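Local coordinates for DinB-like Protein (Bacillus cereus ATCC 10987, PDB 3DI5), which binds a divalent metal ion, here nickel, through three histidines in a four-helix DinB-family fold; its cellular role is not established, at residues W48-A53 with D83-V88; V56-T61 with M123-H128; L27-L32 with P75-T80. All blocks are in the same frame, centred on the assembly; numbering follows the deposited sequence.

Contact 1: residues W48-A53 with D83-V88; sequences WHIVTA and DGYRKV. With NI (nickel (II) ion), chain B.
V51 carries most of this contact. Its CG1 lies over the backbone between G84 and Y85, 3.8 Å from G84 C. Its CG2 reaches the base of the tyrosine, 3.8 Å from Y85 CB, and comes to the ring at the edge, near its plane. One turn further on, V88 CG1 sits 3.9 Å from V51 O. I50 adds a second contact through its CG2, 3.7 Å from Y85 CE1, and the two side chains cross obliquely. The tyrosine CG is anti to the backbone N (chi1 -171°), which lays the ring alongside helix 43-58. Y85 OH is hydrogen-bonded to Q129 OE1 of helix 118-142. G84 has no side chain, so V51 packs directly on main chain where CA atoms of V51 and Y85 are 5.0 Å apart.

H49 turns the other way. Its NE2 binds nickel at 2.3 Å, and D71 takes the ND1 hydrogen bond, which probably fixes the ring rotation.

The two helices run nearly parallel; the axes of the two short segments come within 9.2 Å and cross at 15°. Helix 6-26 touches Y85 through T20, Q21 and L24. Helix 118-142 covers I50 through Q129, H132 and M136.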
ATOM      1  N   TRP A  48      -3.067   1.532  -8.281  1.00 38.76           N
ATOM      2  CA  TRP A  48      -4.219   1.970  -7.509  1.00 38.83           C
ATOM      3  C   TRP A  48      -4.661   0.915  -6.465  1.00 38.47           C
ATOM      4  O   TRP A  48      -5.147   1.260  -5.419  1.00 38.14           O
ATOM      5  CB  TRP A  48      -5.358   2.321  -8.452  1.00 38.98           C
ATOM      6  CG  TRP A  48      -6.465   3.105  -7.855  1.00 38.62           C
ATOM      7  CD1 TRP A  48      -7.773   2.775  -7.875  1.00 38.41           C
ATOM      8  CD2 TRP A  48      -6.376   4.382  -7.198  1.00 38.34           C
ATOM      9  NE1 TRP A  48      -8.521   3.762  -7.266  1.00 39.87           N
ATOM     10  CE2 TRP A  48      -7.682   4.752  -6.834  1.00 37.93           C
ATOM     11  CE3 TRP A  48      -5.317   5.244  -6.881  1.00 39.22           C
ATOM     12  CZ2 TRP A  48      -7.966   5.940  -6.168  1.00 39.28           C
ATOM     13  CZ3 TRP A  48      -5.589   6.412  -6.223  1.00 38.88           C
ATOM     14  CH2 TRP A  48      -6.910   6.761  -5.867  1.00 39.61           C
ATOM     15  N   HIS A  49      -4.466  -0.369  -6.755  1.00 37.89           N
ATOM     16  CA  HIS A  49      -4.785  -1.429  -5.807  1.00 37.24           C
ATOM     17  C   HIS A  49      -3.922  -1.285  -4.530  1.00 37.41           C
ATOM     18  O   HIS A  49      -4.404  -1.495  -3.416  1.00 36.57           O
ATOM     19  CB  HIS A  49      -4.567  -2.789  -6.503  1.00 37.50           C
ATOM     20  CG  HIS A  49      -4.850  -3.986  -5.646  1.00 37.08           C
ATOM     21  ND1 HIS A  49      -6.108  -4.287  -5.178  1.00 37.73           N
ATOM     22  CD2 HIS A  49      -4.055  -5.016  -5.272  1.00 38.81           C
ATOM     23  CE1 HIS A  49      -6.062  -5.421  -4.498  1.00 38.77           C
ATOM     24  NE2 HIS A  49      -4.826  -5.883  -4.535  1.00 37.37           N
ATOM     25  N   ILE A  50      -2.663  -0.884  -4.699  1.00 36.74           N
ATOM     26  CA  ILE A  50      -1.725  -0.628  -3.577  1.00 36.60           C
ATOM     27  C   ILE A  50      -2.180   0.541  -2.727  1.00 36.58           C
ATOM     28  O   ILE A  50      -2.167   0.508  -1.478  1.00 37.69           O
ATOM     29  CB  ILE A  50      -0.303  -0.338  -4.137  1.00 36.62           C
ATOM     30  CG1 ILE A  50       0.328  -1.644  -4.595  1.00 35.34           C
ATOM     31  CG2 ILE A  50       0.649   0.341  -3.076  1.00 36.42           C
ATOM     32  CD1 ILE A  50       1.429  -1.463  -5.612  1.00 34.26           C
ATOM     33  N   VAL A  51      -2.598   1.582  -3.405  1.00 36.48           N
ATOM     34  CA  VAL A  51      -3.086   2.742  -2.720  1.00 35.50           C
ATOM     35  C   VAL A  51      -4.309   2.395  -1.867  1.00 35.98           C
ATOM     36  O   VAL A  51      -4.345   2.690  -0.658  1.00 34.52           O
ATOM     37  CB  VAL A  51      -3.377   3.856  -3.718  1.00 36.20           C
ATOM     38  CG1 VAL A  51      -3.911   5.072  -2.990  1.00 33.19           C
ATOM     39  CG2 VAL A  51      -2.080   4.219  -4.524  1.00 33.82           C
ATOM     40  N   THR A  52      -5.288   1.730  -2.488  1.00 37.01           N
ATOM     41  CA  THR A  52      -6.562   1.444  -1.854  1.00 37.55           C
ATOM     42  C   THR A  52      -6.452   0.361  -0.807  1.00 38.58           C
ATOM     43  O   THR A  52      -7.264   0.336   0.135  1.00 38.83           O
ATOM     44  CB  THR A  52      -7.669   1.031  -2.871  1.00 38.09           C
ATOM     45  OG1 THR A  52      -7.296  -0.183  -3.548  1.00 37.78           O
ATOM     46  CG2 THR A  52      -7.876   2.082  -3.875  1.00 35.80           C
ATOM     47  N   ALA A  53      -5.451  -0.520  -0.955  1.00 39.48           N
ATOM     48  CA  ALA A  53      -5.198  -1.591  -0.008  1.00 39.44           C
ATOM     49  C   ALA A  53      -4.915  -1.120   1.415  1.00 40.87           C
ATOM     50  O   ALA A  53      -5.144  -1.887   2.354  1.00 39.51           O
ATOM     51  CB  ALA A  53      -4.059  -2.528  -0.513  1.00 40.12           C
ATOM     52  N   ASP A  83       0.086  10.737  -5.664  1.00 37.79           N
ATOM     53  CA  ASP A  83      -0.346  11.674  -4.631  1.00 38.43           C
ATOM     54  C   ASP A  83      -1.325  11.035  -3.659  1.00 38.88           C
ATOM     55  O   ASP A  83      -1.197  11.195  -2.453  1.00 38.28           O
ATOM     56  CB  ASP A  83      -0.955  12.931  -5.241  1.00 38.51           C
ATOM     57  CG  ASP A  83       0.098  13.833  -5.879  1.00 40.46           C
ATOM     58  OD1 ASP A  83       1.250  13.367  -6.097  1.00 42.63           O
ATOM     59  OD2 ASP A  83      -0.222  14.996  -6.185  1.00 33.97           O
ATOM     60  N   GLY A  84      -2.295  10.300  -4.197  1.00 40.13           N
ATOM     61  CA  GLY A  84      -3.141   9.404  -3.401  1.00 40.53           C
ATOM     62  C   GLY A  84      -2.387   8.535  -2.413  1.00 40.91           C
ATOM     63  O   GLY A  84      -2.743   8.495  -1.244  1.00 41.21           O
ATOM     64  N   TYR A  85      -1.356   7.833  -2.870  1.00 41.63           N
ATOM     65  CA  TYR A  85      -0.529   7.023  -1.968  1.00 41.56           C
ATOM     66  C   TYR A  85       0.102   7.887  -0.861  1.00 42.71           C
ATOM     67  O   TYR A  85       0.077   7.508   0.299  1.00 42.92           O
ATOM     68  CB  TYR A  85       0.577   6.316  -2.728  1.00 41.30           C
ATOM     69  CG  TYR A  85       1.328   5.304  -1.887  1.00 40.64           C
ATOM     70  CD1 TYR A  85       0.772   4.077  -1.583  1.00 41.04           C
ATOM     71  CD2 TYR A  85       2.582   5.593  -1.379  1.00 40.97           C
ATOM     72  CE1 TYR A  85       1.458   3.149  -0.824  1.00 40.97           C
ATOM     73  CE2 TYR A  85       3.260   4.697  -0.602  1.00 39.98           C
ATOM     74  CZ  TYR A  85       2.704   3.474  -0.330  1.00 40.99           C
ATOM     75  OH  TYR A  85       3.399   2.575   0.431  1.00 40.71           O
ATOM     76  N   ARG A  86       0.657   9.040  -1.227  1.00 43.13           N
ATOM     77  CA  ARG A  86       1.312   9.913  -0.260  1.00 44.43           C
ATOM     78  C   ARG A  86       0.309  10.336   0.805  1.00 44.49           C
ATOM     79  O   ARG A  86       0.588  10.237   2.000  1.00 45.40           O
ATOM     80  CB  ARG A  86       1.901  11.153  -0.943  1.00 44.20           C
ATOM     81  CG  ARG A  86       2.588  12.119   0.023  1.00 45.42           C
ATOM     82  CD  ARG A  86       3.304  13.267  -0.671  1.00 46.23           C
ATOM     83  NE  ARG A  86       4.356  12.775  -1.560  1.00 47.92           N
ATOM     84  CZ  ARG A  86       4.303  12.765  -2.893  1.00 49.12           C
ATOM     85  NH1 ARG A  86       3.250  13.258  -3.555  1.00 49.26           N
ATOM     86  NH2 ARG A  86       5.334  12.266  -3.578  1.00 49.86           N
ATOM     87  N   LYS A  87      -0.856  10.785   0.342  1.00 44.41           N
ATOM     88  CA  LYS A  87      -1.942  11.311   1.181  1.00 44.22           C
ATOM     89  C   LYS A  87      -2.426  10.289   2.200  1.00 44.21           C
ATOM     90  O   LYS A  87      -2.498  10.587   3.404  1.00 44.20           O
ATOM     91  CB  LYS A  87      -3.126  11.710   0.287  1.00 44.43           C
ATOM     92  CG  LYS A  87      -3.849  12.972   0.668  1.00 44.56           C
ATOM     93  CD  LYS A  87      -4.794  13.396  -0.461  1.00 44.07           C
ATOM     94  N   VAL A  88      -2.762   9.093   1.719  1.00 43.34           N
ATOM     95  CA  VAL A  88      -3.363   8.076   2.571  1.00 43.89           C
ATOM     96  C   VAL A  88      -2.345   7.427   3.516  1.00 43.64           C
ATOM     97  O   VAL A  88      -2.690   7.056   4.635  1.00 43.37           O
ATOM     98  CB  VAL A  88      -4.128   6.993   1.761  1.00 43.25           C
ATOM     99  CG1 VAL A  88      -3.179   6.018   1.083  1.00 44.08           C
ATOM    100  CG2 VAL A  88      -5.075   6.269   2.676  1.00 44.87           C
TER
HETATM  101 NI    NI B 168      -4.024  -7.916  -3.823  1.00 54.28          NI
HETATM  102  O   HOH W   1      -5.142  -8.834  -5.742  1.00 35.16           O
HETATM  103  O   HOH W   2      -3.485 -10.012  -3.119  1.00 41.04           O
HETATM  104  O   HOH W   3      -6.053  -8.197  -2.646  1.00 32.15           O

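Contact 2: residues V56-T61 with M123-H128; sequences VILSGT and MTLINH. With NI (nickel (II) ion), chain B.
An aliphatic tip packed against a metal ligand is the unusual feature here. CD1 of I57 lies 3.7 Å from H128 ND1 and about as close to the CB and CG of the same histidine. It meets the ring obliquely. At the outer end of the ring, H128 NE2 binds nickel at 2.4 Å. The histidine CG is anti to the backbone N (chi1 175°), and this carries the ring out to the ion. Water 2, another ligand of the metal, lies at the ring edge, in its plane.

I57 does most of the packing. Its CG1 is anti to the carbonyl carbon and its chain is extended (chi2 176°), so CD1 spans the gap to the other helix. There it also lies 3.9 Å from L125 CA. The second branch, CG2, packs 4.0 Å from L125 CB. L58 joins in with its tip: CD1 meets L125 CD2 at 4.2 Å, and the two leucines cross at about a right angle. F92 of helix 78-99 touches both leucines.

Just beyond, the chain turns. L58 O is gripped twice by T61, from its backbone N and from its OG1 at 2.7 Å, the latter in the carbonyl plane. T124 has its hydroxyl bonded to I120 O in its own helix.

H49 and H132 complete the protein ligands of the nickel. A three-histidine metal site between two helices of a four-helix bundle is the hallmark of the DinB fold, and here I57 packs against one of its ligands, with L125 behind.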
ATOM      1  N   VAL A  56      -8.227  -0.776   3.198  1.00 43.45           N
ATOM      2  CA  VAL A  56      -8.989  -2.025   3.125  1.00 43.07           C
ATOM      3  C   VAL A  56      -8.434  -3.057   4.114  1.00 42.92           C
ATOM      4  O   VAL A  56      -9.179  -3.710   4.863  1.00 42.72           O
ATOM      5  CB  VAL A  56      -9.024  -2.583   1.682  1.00 43.39           C
ATOM      6  CG1 VAL A  56      -9.626  -4.010   1.648  1.00 43.13           C
ATOM      7  CG2 VAL A  56      -9.803  -1.610   0.768  1.00 41.78           C
ATOM      8  N   ILE A  57      -7.118  -3.198   4.129  1.00 42.45           N
ATOM      9  CA  ILE A  57      -6.492  -4.124   5.052  1.00 42.54           C
ATOM     10  C   ILE A  57      -6.661  -3.610   6.508  1.00 42.86           C
ATOM     11  O   ILE A  57      -6.904  -4.387   7.414  1.00 43.17           O
ATOM     12  CB  ILE A  57      -5.014  -4.397   4.652  1.00 42.17           C
ATOM     13  CG1 ILE A  57      -4.964  -5.310   3.416  1.00 41.57           C
ATOM     14  CG2 ILE A  57      -4.226  -4.938   5.828  1.00 40.86           C
ATOM     15  CD1 ILE A  57      -3.535  -5.561   2.876  1.00 40.57           C
ATOM     16  N   LEU A  58      -6.598  -2.305   6.748  1.00 42.81           N
ATOM     17  CA  LEU A  58      -6.650  -1.855   8.134  1.00 42.59           C
ATOM     18  C   LEU A  58      -8.086  -1.691   8.700  1.00 43.44           C
ATOM     19  O   LEU A  58      -8.260  -1.411   9.910  1.00 42.65           O
ATOM     20  CB  LEU A  58      -5.792  -0.591   8.313  1.00 43.42           C
ATOM     21  CG  LEU A  58      -4.308  -0.853   7.968  1.00 42.68           C
ATOM     22  CD1 LEU A  58      -3.483   0.243   8.336  1.00 42.04           C
ATOM     23  CD2 LEU A  58      -3.766  -2.108   8.670  1.00 45.34           C
ATOM     24  N   SER A  59      -9.108  -1.902   7.863  1.00 43.29           N
ATOM     25  CA  SER A  59     -10.478  -1.525   8.251  1.00 43.78           C
ATOM     26  C   SER A  59     -10.975  -2.264   9.485  1.00 43.27           C
ATOM     27  O   SER A  59     -11.609  -1.670  10.347  1.00 43.22           O
ATOM     28  CB  SER A  59     -11.470  -1.703   7.089  1.00 44.30           C
ATOM     29  OG  SER A  59     -11.642  -3.068   6.753  1.00 44.43           O
ATOM     30  N   GLY A  60     -10.658  -3.550   9.569  1.00 42.77           N
ATOM     31  CA  GLY A  60     -11.094  -4.394  10.678  1.00 43.05           C
ATOM     32  C   GLY A  60     -10.402  -4.107  11.996  1.00 42.87           C
ATOM     33  O   GLY A  60     -10.841  -4.580  13.035  1.00 42.27           O
ATOM     34  N   THR A  61      -9.308  -3.349  11.961  1.00 43.30           N
ATOM     35  CA  THR A  61      -8.626  -2.922  13.197  1.00 43.91           C
ATOM     36  C   THR A  61      -9.402  -1.788  13.902  1.00 44.53           C
ATOM     37  O   THR A  61      -9.196  -1.512  15.084  1.00 44.89           O
ATOM     38  CB  THR A  61      -7.199  -2.387  12.935  1.00 43.17           C
ATOM     39  OG1 THR A  61      -7.295  -1.068  12.395  1.00 41.99           O
ATOM     40  CG2 THR A  61      -6.422  -3.286  11.991  1.00 44.70           C
HETATM   41  N   MSE A 123       1.480  -6.800   9.456  1.00 42.59           N
HETATM   42  CA  MSE A 123       2.365  -7.684   8.718  1.00 44.24           C
HETATM   43  C   MSE A 123       1.773  -7.936   7.339  1.00 43.62           C
HETATM   44  O   MSE A 123       2.494  -8.030   6.349  1.00 43.80           O
HETATM   45  CB  MSE A 123       2.510  -9.015   9.459  1.00 44.26           C
HETATM   46  CG  MSE A 123       3.429  -9.997   8.822  1.00 45.86           C
HETATM   47 SE   MSE A 123       3.066 -11.838   9.443  0.75 51.63          SE
HETATM   48  CE  MSE A 123       1.258 -12.158   8.551  1.00 45.57           C
ATOM     49  N   THR A 124       0.451  -8.062   7.297  1.00 43.14           N
ATOM     50  CA  THR A 124      -0.260  -8.414   6.084  1.00 42.91           C
ATOM     51  C   THR A 124      -0.228  -7.239   5.119  1.00 42.21           C
ATOM     52  O   THR A 124      -0.043  -7.428   3.925  1.00 41.89           O
ATOM     53  CB  THR A 124      -1.715  -8.945   6.407  1.00 43.39           C
ATOM     54  OG1 THR A 124      -1.616 -10.197   7.118  1.00 42.69           O
ATOM     55  CG2 THR A 124      -2.547  -9.153   5.110  1.00 43.20           C
ATOM     56  N   LEU A 125      -0.365  -6.024   5.649  1.00 41.77           N
ATOM     57  CA  LEU A 125      -0.278  -4.839   4.847  1.00 41.19           C
ATOM     58  C   LEU A 125       1.048  -4.764   4.080  1.00 40.75           C
ATOM     59  O   LEU A 125       1.058  -4.445   2.887  1.00 41.36           O
ATOM     60  CB  LEU A 125      -0.426  -3.601   5.732  1.00 40.93           C
ATOM     61  CG  LEU A 125      -0.397  -2.222   5.105  1.00 42.46           C
ATOM     62  CD1 LEU A 125      -1.669  -1.943   4.302  1.00 43.77           C
ATOM     63  CD2 LEU A 125      -0.210  -1.176   6.177  1.00 40.62           C
ATOM     64  N   ILE A 126       2.150  -5.014   4.778  1.00 39.88           N
ATOM     65  CA  ILE A 126       3.489  -4.905   4.204  1.00 39.12           C
ATOM     66  C   ILE A 126       3.725  -5.967   3.157  1.00 38.38           C
ATOM     67  O   ILE A 126       4.253  -5.665   2.088  1.00 37.70           O
ATOM     68  CB  ILE A 126       4.611  -5.008   5.294  1.00 39.09           C
ATOM     69  CG1 ILE A 126       4.594  -3.776   6.190  1.00 39.79           C
ATOM     70  CG2 ILE A 126       5.993  -5.107   4.657  1.00 38.31           C
ATOM     71  CD1 ILE A 126       5.593  -3.817   7.325  1.00 39.65           C
ATOM     72  N   ASN A 127       3.345  -7.201   3.479  1.00 37.52           N
ATOM     73  CA  ASN A 127       3.510  -8.338   2.599  1.00 37.33           C
ATOM     74  C   ASN A 127       2.729  -8.208   1.284  1.00 37.26           C
ATOM     75  O   ASN A 127       3.267  -8.463   0.194  1.00 34.80           O
ATOM     76  CB  ASN A 127       3.049  -9.610   3.297  1.00 38.33           C
ATOM     77  CG  ASN A 127       4.032 -10.126   4.310  1.00 40.70           C
ATOM     78  OD1 ASN A 127       5.143  -9.605   4.452  1.00 44.17           O
ATOM     79  ND2 ASN A 127       3.631 -11.177   5.025  1.00 40.57           N
ATOM     80  N   HIS A 128       1.470  -7.774   1.409  1.00 37.71           N
ATOM     81  CA  HIS A 128       0.579  -7.539   0.266  1.00 37.67           C
ATOM     82  C   HIS A 128       1.187  -6.490  -0.660  1.00 38.98           C
ATOM     83  O   HIS A 128       1.315  -6.732  -1.857  1.00 39.22           O
ATOM     84  CB  HIS A 128      -0.821  -7.121   0.762  1.00 37.87           C
ATOM     85  CG  HIS A 128      -1.790  -6.748  -0.327  1.00 35.17           C
ATOM     86  ND1 HIS A 128      -2.152  -5.443  -0.586  1.00 36.73           N
ATOM     87  CD2 HIS A 128      -2.490  -7.511  -1.196  1.00 31.82           C
ATOM     88  CE1 HIS A 128      -3.028  -5.423  -1.583  1.00 36.20           C
ATOM     89  NE2 HIS A 128      -3.243  -6.668  -1.971  1.00 36.17           N
TER
HETATM   90 NI    NI B 168      -4.024  -7.916  -3.823  1.00 54.28          NI
HETATM   91  O   HOH W   1      -5.142  -8.834  -5.742  1.00 35.16           O
HETATM   92  O   HOH W   2      -3.485 -10.012  -3.119  1.00 41.04           O
HETATM   93  O   HOH W   3      -6.053  -8.197  -2.646  1.00 32.15           O

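Contact 3: residues L27-L32 with P75-T80; sequences LTDESL and PTSAKT
Residues 27-32 leave the end of helix 6-26 in an extended form at L27 and T28, then take helical angles from D29 to L32 without the regular bonds. Residues 75-80 run as a loop into the first turn of helix 78-99. The two come nearest at D29 and A78, whose CA atoms are 5.1 Å apart.

D29 makes the polar link. Its CG is anti to the carbonyl carbon (chi1 -70°), and OD1 accepts from the backbone N of A78 at 2.8 Å. The bond is almost straight, with 174° at the hydrogen, although the donor lies above the carboxylate plane. Water 4 donates to the same OD1 and is weakly held by K79 N. The carboxylate thus sits near the start of helix 78-99, where the helix dipole would probably stabilise its negative charge.

S77 is the N-cap of that helix. Its OG accepts weak bonds from the backbone N of K79 and of T80. T28 forms an ST motif in the opposite segment: T28 OG1 accepts from S31 N at 3.2 Å. S31 OG donates in return to T28 O at 2.6 Å, along a lone pair in the carbonyl plane.

A78 CB touches the backbone at L27 O (3.5 Å) and packs on L27 CB (4.1 Å). L32 comes in beside it: CD1 lies over the backbone from P75 to A78, 3.8 Å from T76 O, while CD2 packs 4.3 Å from A78 CB. I81 of helix 78-99 touches both L32 and P75.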
ATOM      1  N   LEU A  27       6.072   6.871 -12.487  1.00 37.24           N
ATOM      2  CA  LEU A  27       5.058   6.391 -13.434  1.00 37.75           C
ATOM      3  C   LEU A  27       4.576   7.572 -14.261  1.00 37.41           C
ATOM      4  O   LEU A  27       4.513   8.708 -13.777  1.00 37.48           O
ATOM      5  CB  LEU A  27       3.890   5.681 -12.700  1.00 37.39           C
ATOM      6  CG  LEU A  27       3.934   4.149 -12.500  1.00 38.57           C
ATOM      7  CD1 LEU A  27       5.284   3.571 -12.131  1.00 41.47           C
ATOM      8  CD2 LEU A  27       2.891   3.714 -11.460  1.00 38.55           C
ATOM      9  N   THR A  28       4.293   7.299 -15.529  1.00 37.39           N
ATOM     10  CA  THR A  28       3.738   8.281 -16.442  1.00 36.78           C
ATOM     11  C   THR A  28       2.326   7.832 -16.754  1.00 36.71           C
ATOM     12  O   THR A  28       1.975   6.671 -16.510  1.00 36.22           O
ATOM     13  CB  THR A  28       4.539   8.336 -17.749  1.00 36.70           C
ATOM     14  OG1 THR A  28       4.476   7.056 -18.394  1.00 35.79           O
ATOM     15  CG2 THR A  28       5.997   8.685 -17.469  1.00 36.04           C
ATOM     16  N   ASP A  29       1.533   8.754 -17.293  1.00 36.48           N
ATOM     17  CA  ASP A  29       0.160   8.473 -17.696  1.00 36.48           C
ATOM     18  C   ASP A  29       0.096   7.343 -18.709  1.00 36.24           C
ATOM     19  O   ASP A  29      -0.771   6.478 -18.621  1.00 35.36           O
ATOM     20  CB  ASP A  29      -0.489   9.718 -18.289  1.00 36.48           C
ATOM     21  CG  ASP A  29      -0.751  10.797 -17.254  1.00 36.42           C
ATOM     22  OD1 ASP A  29      -0.456  10.587 -16.059  1.00 37.35           O
ATOM     23  OD2 ASP A  29      -1.265  11.865 -17.636  1.00 37.41           O
ATOM     24  N   GLU A  30       1.035   7.344 -19.644  1.00 36.42           N
ATOM     25  CA  GLU A  30       1.102   6.323 -20.691  1.00 36.73           C
ATOM     26  C   GLU A  30       1.364   4.944 -20.122  1.00 36.58           C
ATOM     27  O   GLU A  30       0.741   3.968 -20.551  1.00 36.92           O
ATOM     28  CB  GLU A  30       2.208   6.664 -21.702  1.00 36.94           C
ATOM     29  CG  GLU A  30       2.212   5.772 -22.954  1.00 37.22           C
ATOM     30  N   SER A  31       2.288   4.871 -19.158  1.00 36.43           N
ATOM     31  CA  SER A  31       2.714   3.595 -18.536  1.00 36.31           C
ATOM     32  C   SER A  31       1.592   2.857 -17.840  1.00 36.16           C
ATOM     33  O   SER A  31       1.621   1.627 -17.735  1.00 37.55           O
ATOM     34  CB  SER A  31       3.853   3.823 -17.534  1.00 36.25           C
ATOM     35  OG  SER A  31       3.423   4.561 -16.401  1.00 36.58           O
ATOM     36  N   LEU A  32       0.602   3.602 -17.381  1.00 35.91           N
ATOM     37  CA  LEU A  32      -0.548   3.044 -16.690  1.00 35.90           C
ATOM     38  C   LEU A  32      -1.301   2.024 -17.531  1.00 35.76           C
ATOM     39  O   LEU A  32      -1.920   1.111 -16.974  1.00 36.37           O
ATOM     40  CB  LEU A  32      -1.510   4.168 -16.257  1.00 35.53           C
ATOM     41  CG  LEU A  32      -0.943   5.202 -15.287  1.00 35.42           C
ATOM     42  CD1 LEU A  32      -2.091   6.052 -14.810  1.00 34.66           C
ATOM     43  CD2 LEU A  32      -0.156   4.569 -14.100  1.00 36.79           C
ATOM     44  N   PRO A  75      -7.798   5.765 -11.573  1.00 37.44           N
ATOM     45  CA  PRO A  75      -7.446   7.085 -12.107  1.00 36.76           C
ATOM     46  C   PRO A  75      -6.674   7.041 -13.419  1.00 36.56           C
ATOM     47  O   PRO A  75      -5.882   6.127 -13.637  1.00 35.92           O
ATOM     48  CB  PRO A  75      -6.557   7.667 -11.005  1.00 36.40           C
ATOM     49  CG  PRO A  75      -7.030   7.028  -9.790  1.00 35.99           C
ATOM     50  CD  PRO A  75      -7.305   5.610 -10.193  1.00 37.63           C
ATOM     51  N   THR A  76      -6.878   8.043 -14.276  1.00 37.11           N
ATOM     52  CA  THR A  76      -6.142   8.112 -15.546  1.00 37.55           C
ATOM     53  C   THR A  76      -4.825   8.906 -15.491  1.00 38.15           C
ATOM     54  O   THR A  76      -4.024   8.851 -16.432  1.00 37.83           O
ATOM     55  CB  THR A  76      -7.024   8.609 -16.702  1.00 37.85           C
ATOM     56  OG1 THR A  76      -7.554   9.905 -16.414  1.00 36.14           O
ATOM     57  CG2 THR A  76      -8.173   7.617 -16.925  1.00 38.81           C
ATOM     58  N   SER A  77      -4.578   9.602 -14.383  1.00 37.93           N
ATOM     59  CA  SER A  77      -3.381  10.415 -14.247  1.00 37.91           C
ATOM     60  C   SER A  77      -2.481   9.827 -13.205  1.00 37.58           C
ATOM     61  O   SER A  77      -2.935   9.533 -12.101  1.00 37.85           O
ATOM     62  CB  SER A  77      -3.755  11.842 -13.839  1.00 38.14           C
ATOM     63  OG  SER A  77      -2.705  12.417 -13.082  1.00 39.20           O
ATOM     64  N   ALA A  78      -1.203   9.648 -13.534  1.00 37.95           N
ATOM     65  CA  ALA A  78      -0.271   8.991 -12.606  1.00 38.33           C
ATOM     66  C   ALA A  78       0.001   9.903 -11.398  1.00 38.87           C
ATOM     67  O   ALA A  78       0.375   9.430 -10.315  1.00 38.94           O
ATOM     68  CB  ALA A  78       1.022   8.585 -13.300  1.00 38.12           C
ATOM     69  N   LYS A  79      -0.266  11.195 -11.558  1.00 39.08           N
ATOM     70  CA  LYS A  79      -0.102  12.136 -10.451  1.00 39.75           C
ATOM     71  C   LYS A  79      -1.167  11.912  -9.392  1.00 39.51           C
ATOM     72  O   LYS A  79      -0.882  12.020  -8.207  1.00 40.22           O
ATOM     73  CB  LYS A  79      -0.131  13.591 -10.915  1.00 39.29           C
ATOM     74  CG  LYS A  79       0.687  14.488  -9.999  1.00 40.21           C
ATOM     75  CD  LYS A  79       0.693  15.957 -10.448  1.00 40.61           C
ATOM     76  CE  LYS A  79      -0.068  16.838  -9.474  1.00 42.02           C
ATOM     77  NZ  LYS A  79       0.654  16.949  -8.183  1.00 42.42           N
ATOM     78  N   THR A  80      -2.389  11.598  -9.814  1.00 39.41           N
ATOM     79  CA  THR A  80      -3.437  11.223  -8.862  1.00 39.10           C
ATOM     80  C   THR A  80      -3.068  10.001  -8.043  1.00 38.89           C
ATOM     81  O   THR A  80      -3.329   9.960  -6.846  1.00 40.76           O
ATOM     82  CB  THR A  80      -4.789  10.989  -9.545  1.00 38.85           C
ATOM     83  OG1 THR A  80      -5.154  12.168 -10.258  1.00 38.67           O
ATOM     84  CG2 THR A  80      -5.874  10.709  -8.511  1.00 39.84           C
TER
HETATM   85  O   HOH W   4       0.574  12.683 -14.251  1.00 47.99           O

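In the fold
From the N terminus, helix 6-26 leads into 27-32, which contact 3 ties to the start of helix 78-99, closing a loop that holds all of helix 43-58. Contact 1 joins the middle of helix 43-58 to helix 78-99 and closes the 29-residue connection between its segments. Contact 2 joins the end of helix 43-58 to helix 118-142, closing 61 residues that take in helix 78-99 and the two-stranded sheet. All three pairs cross along the chain, since their segments alternate. Contacts 1 and 2 meet at the nickel, where H49 and H128 are both ligands. Contacts 1 and 3 meet where W48 packs on P75. Contacts 2 and 3 lie on opposite sides of the chain centre.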